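Local coordinates for protein estrogen receptor (Crassostrea gigas, PDB 4N1Y) that probably activates transcription constitutively, without needing bound hormone, as a nuclear receptor of the steroid hormone receptor family, at residues I10-N15 / K137-L142; L49-I53 / L223-M227; I74-W78 / M227-Q231; E118-V123 / Q200-G205. One frame throughout, in Å; residues are numbered along the deposited sequence.

Contact 1 (I10-N15 / K137-L142); sequences ILQALN and KDELLL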
# COMPACT_ATOMS: atom_id res chain seq x y z
N ILE B 10 18.37 -15.73 -9.15
CA ILE B 10 17.90 -14.43 -8.68
C ILE B 10 18.55 -14.09 -7.34
O ILE B 10 19.06 -12.98 -7.16
CB ILE B 10 16.36 -14.42 -8.53
CG1 ILE B 10 15.69 -14.48 -9.90
CG2 ILE B 10 15.88 -13.17 -7.79
CD1 ILE B 10 14.20 -14.72 -9.80
N LEU B 11 18.55 -15.05 -6.42
CA LEU B 11 19.06 -14.81 -5.07
C LEU B 11 20.56 -14.55 -5.03
O LEU B 11 21.02 -13.67 -4.29
CB LEU B 11 18.71 -15.98 -4.15
CG LEU B 11 17.35 -15.79 -3.47
CD1 LEU B 11 17.04 -16.92 -2.50
CD2 LEU B 11 17.26 -14.44 -2.78
N GLN B 12 21.32 -15.31 -5.80
CA GLN B 12 22.74 -15.04 -5.91
C GLN B 12 22.95 -13.64 -6.44
O GLN B 12 23.74 -12.89 -5.89
CB GLN B 12 23.43 -16.07 -6.78
CG GLN B 12 23.49 -17.43 -6.10
CD GLN B 12 24.10 -18.50 -6.98
OE1 GLN B 12 24.06 -18.41 -8.21
NE2 GLN B 12 24.71 -19.51 -6.35
N ALA B 13 22.21 -13.27 -7.47
CA ALA B 13 22.36 -11.96 -8.09
C ALA B 13 22.08 -10.86 -7.06
O ALA B 13 22.92 -9.99 -6.81
CB ALA B 13 21.44 -11.82 -9.30
N LEU B 14 20.90 -10.93 -6.45
CA LEU B 14 20.51 -9.99 -5.41
C LEU B 14 21.49 -9.96 -4.23
O LEU B 14 21.66 -8.94 -3.57
CB LEU B 14 19.10 -10.32 -4.91
CG LEU B 14 17.99 -10.17 -5.94
CD1 LEU B 14 16.65 -10.36 -5.27
CD2 LEU B 14 18.02 -8.81 -6.64
N ASN B 15 22.10 -11.10 -3.93
CA ASN B 15 23.01 -11.14 -2.80
C ASN B 15 24.39 -10.55 -3.09
O ASN B 15 24.99 -9.95 -2.20
CB ASN B 15 23.15 -12.57 -2.30
CG ASN B 15 22.25 -12.85 -1.12
OD1 ASN B 15 22.55 -12.47 0.02
ND2 ASN B 15 21.12 -13.48 -1.38
N LYS B 137 17.26 -12.58 5.52
CA LYS B 137 17.82 -11.59 4.59
C LYS B 137 17.37 -11.87 3.15
O LYS B 137 16.91 -10.95 2.44
CB LYS B 137 19.34 -11.57 4.64
CG LYS B 137 19.95 -10.44 3.82
CD LYS B 137 21.45 -10.63 3.65
CE LYS B 137 22.07 -9.55 2.77
NZ LYS B 137 23.57 -9.58 2.86
N ASP B 138 17.50 -13.13 2.73
CA ASP B 138 17.08 -13.54 1.39
C ASP B 138 15.65 -13.14 1.09
O ASP B 138 15.32 -12.79 -0.03
CB ASP B 138 17.24 -15.04 1.20
CG ASP B 138 18.67 -15.45 1.13
OD1 ASP B 138 19.54 -14.56 1.03
OD2 ASP B 138 18.92 -16.67 1.16
N GLU B 139 14.79 -13.23 2.09
CA GLU B 139 13.42 -12.81 1.89
C GLU B 139 13.38 -11.30 1.72
O GLU B 139 12.65 -10.81 0.87
CB GLU B 139 12.54 -13.26 3.05
CG GLU B 139 12.62 -14.76 3.31
CD GLU B 139 11.73 -15.21 4.46
OE1 GLU B 139 12.24 -15.30 5.60
OE2 GLU B 139 10.52 -15.47 4.23
N LEU B 140 14.18 -10.57 2.50
CA LEU B 140 14.17 -9.12 2.36
C LEU B 140 14.68 -8.67 0.99
O LEU B 140 14.08 -7.80 0.35
CB LEU B 140 15.02 -8.45 3.45
CG LEU B 140 15.07 -6.94 3.11
CD1 LEU B 140 13.98 -6.11 3.81
CD2 LEU B 140 16.45 -6.34 3.32
N LEU B 141 15.79 -9.26 0.55
CA LEU B 141 16.32 -9.02 -0.78
C LEU B 141 15.21 -9.18 -1.84
O LEU B 141 15.06 -8.35 -2.73
CB LEU B 141 17.49 -9.96 -1.07
CG LEU B 141 18.71 -9.64 -0.20
CD1 LEU B 141 19.89 -10.53 -0.51
CD2 LEU B 141 19.10 -8.20 -0.39
N LEU B 142 14.44 -10.25 -1.73
CA LEU B 142 13.37 -10.49 -2.68
C LEU B 142 12.31 -9.42 -2.53
O LEU B 142 11.77 -8.91 -3.50
CB LEU B 142 12.77 -11.88 -2.46
CG LEU B 142 13.75 -12.99 -2.85
CD1 LEU B 142 13.15 -14.36 -2.56
CD2 LEU B 142 14.19 -12.87 -4.33
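In the layered, mainly helical ligand-binding domain of the nuclear receptors, helix 7-15, the first of this fragment, lies across helix 137-149, and here Ile10, Leu11, Leu14 and Asn15 meet Lys137, Asp138, Leu141 and Leu142 with the segment axes 9.8 Å apart and 87° to each other. One methyl, Leu142 CD2, gathers three partners: Leu14 CD1 at 3.6 Å, Leu11 CD2 at 3.8 Å and Ile10 CG2 at 3.9 Å, each side chain meeting it at about a right angle. Leu14 also packs on Leu141, CB to CB at 4.2 Å. Helix 159-180 closes the same apolar patch through Ile173 and Thr176.

Beside it, Asn15 ND2 donates to its own helix at Leu11 O (2.9 Å) and across to Asp138 OD1 (3.1 Å, N-H...O 161°). Both acceptors lie close to the amide plane, which fixes the rotation of that group. The side chain of Leu141 crosses that of Asn15 squarely, its CD1 3.3 Å from Asn15 ND2. The carboxylate of Asp138 stands nearly perpendicular to the amide and is met from above its plane, while its other oxygen, OD2, bonds to Tyr180. Leu11 O is gripped twice, Asn15 N and Asn15 ND2 arriving from opposite faces of the carbonyl plane.

Contact 2 (L49-I53 / L223-M227); sequences LVHLI and LLKEM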
# COMPACT_ATOMS: atom_id res chain seq x y z
N LEU B 49 20.28 6.36 -1.68
CA LEU B 49 19.59 6.49 -2.95
C LEU B 49 20.48 6.13 -4.15
O LEU B 49 20.06 5.38 -5.04
CB LEU B 49 19.04 7.90 -3.11
CG LEU B 49 18.06 8.13 -4.27
CD1 LEU B 49 16.93 7.11 -4.25
CD2 LEU B 49 17.51 9.55 -4.24
N VAL B 50 21.70 6.65 -4.18
CA VAL B 50 22.67 6.30 -5.22
C VAL B 50 22.93 4.80 -5.25
O VAL B 50 23.06 4.19 -6.30
CB VAL B 50 24.00 7.03 -5.04
CG1 VAL B 50 25.00 6.54 -6.06
CG2 VAL B 50 23.82 8.53 -5.18
N HIS B 51 23.03 4.21 -4.07
CA HIS B 51 23.24 2.78 -3.92
C HIS B 51 22.09 1.95 -4.48
O HIS B 51 22.32 0.94 -5.14
CB HIS B 51 23.47 2.44 -2.46
CG HIS B 51 24.83 2.84 -1.96
ND1 HIS B 51 25.99 2.21 -2.37
CD2 HIS B 51 25.21 3.80 -1.09
CE1 HIS B 51 27.03 2.77 -1.77
NE2 HIS B 51 26.58 3.73 -0.99
N LEU B 52 20.85 2.37 -4.20
CA LEU B 52 19.65 1.68 -4.70
C LEU B 52 19.65 1.59 -6.21
O LEU B 52 19.45 0.52 -6.79
CB LEU B 52 18.39 2.42 -4.28
CG LEU B 52 17.92 2.33 -2.84
CD1 LEU B 52 16.66 3.15 -2.72
CD2 LEU B 52 17.65 0.89 -2.45
N ILE B 53 19.83 2.74 -6.84
CA ILE B 53 19.93 2.88 -8.27
C ILE B 53 20.95 1.92 -8.89
O ILE B 53 20.70 1.29 -9.93
CB ILE B 53 20.30 4.32 -8.59
CG1 ILE B 53 19.17 5.23 -8.12
CG2 ILE B 53 20.68 4.49 -10.08
CD1 ILE B 53 19.50 6.70 -8.18
N LEU B 223 20.03 15.11 -6.57
CA LEU B 223 19.48 13.77 -6.79
C LEU B 223 18.17 13.58 -6.05
O LEU B 223 17.16 13.22 -6.66
CB LEU B 223 20.46 12.71 -6.33
CG LEU B 223 19.91 11.29 -6.49
CD1 LEU B 223 19.71 10.90 -7.95
CD2 LEU B 223 20.77 10.26 -5.77
N LEU B 224 18.18 13.86 -4.76
CA LEU B 224 16.98 13.71 -3.95
C LEU B 224 15.94 14.71 -4.45
O LEU B 224 14.74 14.43 -4.51
CB LEU B 224 17.29 13.96 -2.47
CG LEU B 224 16.33 13.33 -1.48
CD1 LEU B 224 16.09 11.91 -1.90
CD2 LEU B 224 16.91 13.35 -0.10
N LYS B 225 16.42 15.88 -4.80
CA LYS B 225 15.57 16.94 -5.27
C LYS B 225 14.89 16.58 -6.62
O LYS B 225 13.73 16.92 -6.83
CB LYS B 225 16.38 18.23 -5.33
CG LYS B 225 15.70 19.41 -5.92
CD LYS B 225 16.77 20.45 -6.22
CE LYS B 225 17.68 20.65 -5.02
NZ LYS B 225 18.80 21.60 -5.28
N GLU B 226 15.58 15.88 -7.52
CA GLU B 226 14.93 15.48 -8.78
C GLU B 226 13.86 14.44 -8.47
O GLU B 226 12.80 14.42 -9.10
CB GLU B 226 15.90 14.92 -9.84
CG GLU B 226 17.14 15.76 -10.17
CD GLU B 226 18.13 15.04 -11.10
OE1 GLU B 226 18.30 13.81 -10.92
OE2 GLU B 226 18.80 15.70 -11.94
N MET B 227 14.14 13.56 -7.52
CA MET B 227 13.16 12.54 -7.16
C MET B 227 11.88 13.17 -6.64
O MET B 227 10.78 12.69 -6.92
CB MET B 227 13.74 11.59 -6.12
CG MET B 227 14.95 10.89 -6.64
SD MET B 227 14.52 9.85 -8.05
CE MET B 227 13.99 8.37 -7.22
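Leu49 sets one methyl, CD2, against Leu223, Leu224 and Met227, and the other pairs of the contact are grouped round it. That methyl of Leu49 lies 3.6 Å from Leu224 CD1, while Leu49 CD2 to Leu223 CD2 is 3.7 Å and Leu49 CD2 to Met227 CG is 3.8 Å. The two leucines at its front, Leu49 and Leu223, both set CG anti to the backbone N (chi1 -169° and 178°), which extends each branch toward the facing helix; their ends meet at a slant. Leu223 CD2 is shared, since Val50 CG2 also rests on it at 3.6 Å. Its sister methyl, Leu223 CD1, is turned toward Ile53 CD1, a looser approach of 4.2 Å.

The sequence from Leu223 to Leu228, Leu-Leu-Lys-Glu-Met-Leu, fits the activation (AF-2) helix of nuclear receptors, with two apolar residues on each side of a variable residue and a glutamate. In this chain the helix is docked on helix 34-56, the segment axes 11.9 Å apart and inclined at 70°, a position like that taken in active members of the family and consistent with constitutive activity. The apolar residues of the motif face the domain, whereas Glu226 is exposed, as expected of a glutamate that in relatives contacts coactivator peptides.

No hydrogen bond links the two segments, and between them the contact is wholly apolar. Further along the same surface Leu224 reaches Val42 and Glu46, and it also touches Trp78 on helix 67-89.

Contact 3 (I74-W78 / M227-Q231); sequences IECCW and MLDAQ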
# COMPACT_ATOMS: atom_id res chain seq x y z
N ILE B 74 12.06 3.47 -10.31
CA ILE B 74 12.80 4.13 -9.25
C ILE B 74 12.06 5.37 -8.73
O ILE B 74 11.94 5.56 -7.50
CB ILE B 74 14.18 4.56 -9.76
CG1 ILE B 74 14.95 3.34 -10.26
CG2 ILE B 74 14.94 5.31 -8.69
CD1 ILE B 74 15.41 2.45 -9.15
N GLU B 75 11.53 6.18 -9.65
CA GLU B 75 10.83 7.39 -9.26
C GLU B 75 9.60 7.05 -8.41
O GLU B 75 9.29 7.74 -7.44
CB GLU B 75 10.41 8.20 -10.49
CG GLU B 75 11.50 9.15 -11.02
CD GLU B 75 11.14 9.77 -12.36
OE1 GLU B 75 10.02 9.53 -12.86
OE2 GLU B 75 11.99 10.50 -12.92
N CYS B 76 8.94 5.94 -8.71
CA CYS B 76 7.77 5.59 -7.92
C CYS B 76 8.14 5.12 -6.52
O CYS B 76 7.55 5.60 -5.54
CB CYS B 76 6.95 4.52 -8.63
SG CYS B 76 6.11 5.06 -10.14
N CYS B 77 9.13 4.25 -6.40
CA CYS B 77 9.27 3.46 -5.18
C CYS B 77 10.52 3.74 -4.32
O CYS B 77 10.76 3.02 -3.35
CB CYS B 77 9.25 1.98 -5.54
SG CYS B 77 10.84 1.43 -6.20
N TRP B 78 11.28 4.78 -4.65
CA TRP B 78 12.55 5.03 -3.96
C TRP B 78 12.34 5.17 -2.47
O TRP B 78 13.09 4.60 -1.67
CB TRP B 78 13.25 6.27 -4.51
CG TRP B 78 12.43 7.53 -4.38
CD1 TRP B 78 11.40 7.93 -5.18
CD2 TRP B 78 12.61 8.58 -3.42
NE1 TRP B 78 10.91 9.14 -4.77
CE2 TRP B 78 11.63 9.56 -3.68
CE3 TRP B 78 13.48 8.77 -2.34
CZ2 TRP B 78 11.50 10.71 -2.91
CZ3 TRP B 78 13.35 9.92 -1.58
CH2 TRP B 78 12.37 10.88 -1.87
N MET B 227 14.14 13.56 -7.52
CA MET B 227 13.16 12.54 -7.16
C MET B 227 11.88 13.17 -6.64
O MET B 227 10.78 12.69 -6.92
CB MET B 227 13.74 11.59 -6.12
CG MET B 227 14.95 10.89 -6.64
SD MET B 227 14.52 9.85 -8.05
CE MET B 227 13.99 8.37 -7.22
N LEU B 228 12.02 14.27 -5.90
CA LEU B 228 10.85 14.90 -5.32
C LEU B 228 10.04 15.59 -6.41
O LEU B 228 8.81 15.55 -6.40
CB LEU B 228 11.27 15.89 -4.23
CG LEU B 228 11.79 15.17 -2.98
CD1 LEU B 228 12.31 16.16 -1.96
CD2 LEU B 228 10.71 14.28 -2.37
N ASP B 229 10.74 16.19 -7.37
CA ASP B 229 10.08 16.95 -8.42
C ASP B 229 9.52 16.07 -9.54
O ASP B 229 8.85 16.57 -10.44
CB ASP B 229 11.06 17.97 -9.02
CG ASP B 229 11.42 19.09 -8.03
OD1 ASP B 229 10.64 19.36 -7.10
OD2 ASP B 229 12.51 19.69 -8.19
N ALA B 230 9.78 14.77 -9.44
CA ALA B 230 9.22 13.77 -10.36
C ALA B 230 7.75 13.49 -10.07
O ALA B 230 7.06 12.89 -10.89
CB ALA B 230 10.03 12.49 -10.31
N GLN B 231 7.28 13.90 -8.90
CA GLN B 231 5.86 13.82 -8.61
C GLN B 231 5.19 15.16 -8.92
O GLN B 231 4.95 15.48 -10.08
CB GLN B 231 5.60 13.45 -7.14
CG GLN B 231 6.39 12.29 -6.44
CD GLN B 231 7.09 11.26 -7.33
OE1 GLN B 231 6.59 10.87 -8.39
NE2 GLN B 231 8.23 10.77 -6.85
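Met227 lies along one face of the Trp78 indole, with the side chains sliding past each other in opposite directions. Its CB stands 4.0 Å from the centroid of the five-membered ring of Trp78, 21° off the ring normal, in a CH-pi contact. Bends at chi2 and chi3 then fold the methionine back over the same ring, placing Met227 SD 4.8 Å from that centroid, a Met-aromatic contact at some distance. The terminal methyl continues toward helix 67-89: Met227 CE lies over Trp78 CD1 at 3.3 Å and against Ile74 CG2 at 3.5 Å.

The indole takes the crowded position, its CG between the backbone N and the carbonyl carbon (chi1 59°), and this rotamer turns a face of the ring to Met227 of helix 222-229, the presumed activation helix. In nuclear receptors such docking completes, with helices 34-56 and 67-89, the coactivator groove, and this chain is consistent with that. At the ring's edge Leu228 CD2 approaches Trp78 CZ2 at 3.7 Å, and Leu228 also reaches Phe209 of helix 187-215.

Farther out, Ala230 CB packs on the carboxylate carbon of Glu75, CD, at 3.6 Å. The Gln231 amide lies nearly coplanar with the indole, at its NE1 edge. From there Gln231 NE2 donates to Glu75 O over 3.3 Å, a long bond (N-H...O 145°) that comes from above the carbonyl plane.

Contact 4 (E118-V123 / Q200-G205); sequences EIFEQV and QAGERG
Gln122 and Arg204 reach across an antiparallel helix pair, 118-123 against 200-205, whose segment axes run 9.3 Å apart at 158°. With CG anti to its backbone N and the chain extended beyond, Gln122 sends its amide straight over the facing helix. There Gln122 NE2 donates to Gln200 OE1 at 2.8 Å (N-H...O 150°). The acceptor lies in the amide plane of Gln122, but the donor stands above the carbonyl plane of Gln200, the two amide planes being well inclined to each other.

Arg204 is extended from CG to NE, and its guanidinium is layered between Gln200 CG over one face and the carboxylate of Glu118 over the other. An unusual chi1 of 104° and an extended chain carry the Glu118 carboxylate there. Glu118 OE2 is 3.3 Å from Arg204 NE, a salt bridge of charge alone, since no N-H points at that oxygen.

Beneath, small residues receive larger ones: Val123 CG2 meets Ala201 CB at 4.1 Å, and Ile119 CD1 rests on Gly205 CA at 3.6 Å. In the nuclear-receptor fold helix 187-215 belongs to the dimer interface, as here, where Arg204 NE pairs with Glu203 of the second subunit and Gln200 NE2 bonds to the same glutamate. The carboxylate of Glu118 over that face would therefore add electrostatic balance to an arginine paired with the partner chain, linking helix pair and dimer contact.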
# COMPACT_ATOMS: atom_id res chain seq x y z
N GLU B 118 4.12 9.88 12.51
CA GLU B 118 3.16 8.98 11.87
C GLU B 118 3.92 8.10 10.90
O GLU B 118 3.63 6.90 10.80
CB GLU B 118 1.99 9.74 11.20
CG GLU B 118 1.96 9.89 9.68
CD GLU B 118 0.73 10.71 9.20
OE1 GLU B 118 -0.16 10.99 10.03
OE2 GLU B 118 0.66 11.07 8.00
N ILE B 119 4.86 8.69 10.18
CA ILE B 119 5.70 7.91 9.29
C ILE B 119 6.51 6.84 10.03
O ILE B 119 6.38 5.65 9.74
CB ILE B 119 6.66 8.80 8.49
CG1 ILE B 119 5.86 9.66 7.50
CG2 ILE B 119 7.69 7.95 7.75
CD1 ILE B 119 6.66 10.75 6.85
N PHE B 120 7.31 7.24 11.01
CA PHE B 120 8.20 6.27 11.65
C PHE B 120 7.47 5.27 12.53
O PHE B 120 7.93 4.13 12.70
CB PHE B 120 9.27 6.98 12.46
CG PHE B 120 10.25 7.71 11.61
CD1 PHE B 120 10.43 7.35 10.28
CD2 PHE B 120 10.99 8.76 12.12
CE1 PHE B 120 11.32 8.03 9.48
CE2 PHE B 120 11.89 9.44 11.33
CZ PHE B 120 12.06 9.07 10.01
N GLU B 121 6.30 5.66 13.04
CA GLU B 121 5.52 4.73 13.85
C GLU B 121 5.00 3.57 13.02
O GLU B 121 4.93 2.45 13.50
CB GLU B 121 4.35 5.45 14.49
CG GLU B 121 4.59 5.90 15.91
CD GLU B 121 3.36 6.53 16.51
OE1 GLU B 121 2.24 6.05 16.22
OE2 GLU B 121 3.51 7.46 17.33
N GLN B 122 4.68 3.84 11.77
CA GLN B 122 4.26 2.80 10.86
C GLN B 122 5.45 1.89 10.47
O GLN B 122 5.34 0.66 10.46
CB GLN B 122 3.61 3.43 9.63
CG GLN B 122 2.85 2.47 8.76
CD GLN B 122 1.99 3.18 7.74
OE1 GLN B 122 2.30 4.30 7.33
NE2 GLN B 122 0.88 2.56 7.37
N VAL B 123 6.57 2.52 10.15
CA VAL B 123 7.78 1.78 9.82
C VAL B 123 8.27 0.90 10.95
O VAL B 123 8.54 -0.27 10.76
CB VAL B 123 8.94 2.72 9.43
CG1 VAL B 123 10.20 1.91 9.19
CG2 VAL B 123 8.57 3.51 8.19
N GLN B 200 2.14 2.95 2.16
CA GLN B 200 1.50 4.07 2.82
C GLN B 200 2.56 4.97 3.46
O GLN B 200 2.53 6.20 3.34
CB GLN B 200 0.48 3.57 3.84
CG GLN B 200 -0.31 4.68 4.49
CD GLN B 200 -1.46 4.16 5.31
OE1 GLN B 200 -1.43 3.04 5.81
NE2 GLN B 200 -2.49 4.98 5.45
N ALA B 201 3.52 4.35 4.14
CA ALA B 201 4.60 5.12 4.74
C ALA B 201 5.41 5.87 3.68
O ALA B 201 5.82 7.01 3.90
CB ALA B 201 5.51 4.21 5.56
N GLY B 202 5.63 5.24 2.54
CA GLY B 202 6.42 5.84 1.48
C GLY B 202 5.78 7.11 0.98
O GLY B 202 6.44 8.15 0.82
N GLU B 203 4.48 7.03 0.74
CA GLU B 203 3.70 8.13 0.20
C GLU B 203 3.76 9.34 1.12
O GLU B 203 3.99 10.48 0.68
CB GLU B 203 2.25 7.68 0.01
CG GLU B 203 1.29 8.69 -0.57
CD GLU B 203 1.37 8.74 -2.07
OE1 GLU B 203 2.17 7.99 -2.66
OE2 GLU B 203 0.59 9.50 -2.68
N ARG B 204 3.57 9.07 2.40
CA ARG B 204 3.65 10.12 3.39
C ARG B 204 5.07 10.64 3.48
O ARG B 204 5.30 11.84 3.65
CB ARG B 204 3.17 9.61 4.74
CG ARG B 204 1.70 9.31 4.72
CD ARG B 204 1.26 8.61 5.97
NE ARG B 204 -0.19 8.53 6.03
CZ ARG B 204 -0.85 7.78 6.90
NH1 ARG B 204 -0.18 7.05 7.78
NH2 ARG B 204 -2.18 7.77 6.88
N GLY B 205 6.03 9.73 3.35
CA GLY B 205 7.43 10.09 3.35
C GLY B 205 7.75 11.11 2.28
O GLY B 205 8.29 12.19 2.57

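Along the chain the first segments come in the order 10-15, 49-53, 74-78 and 118-123, and their partners follow as 137-142, 200-205, 223-227 and 227-231. Contacts 2 and 3 are neighbours, their centres about 8 Å apart; they share Met227 and helix 222-229, so that one AF-2-like helix is docked on helices 34-56 and 67-89 together. Contact 4 is nested within the loops those two close, about 16 Å from contact 3 between centres, and faces the second subunit. Contact 1 lies about 24 Å from contact 4 between centres, across the centre of the chain. Dimer surface, AF-2-like helix and helix 7-15 thus occupy separate regions of one helical domain.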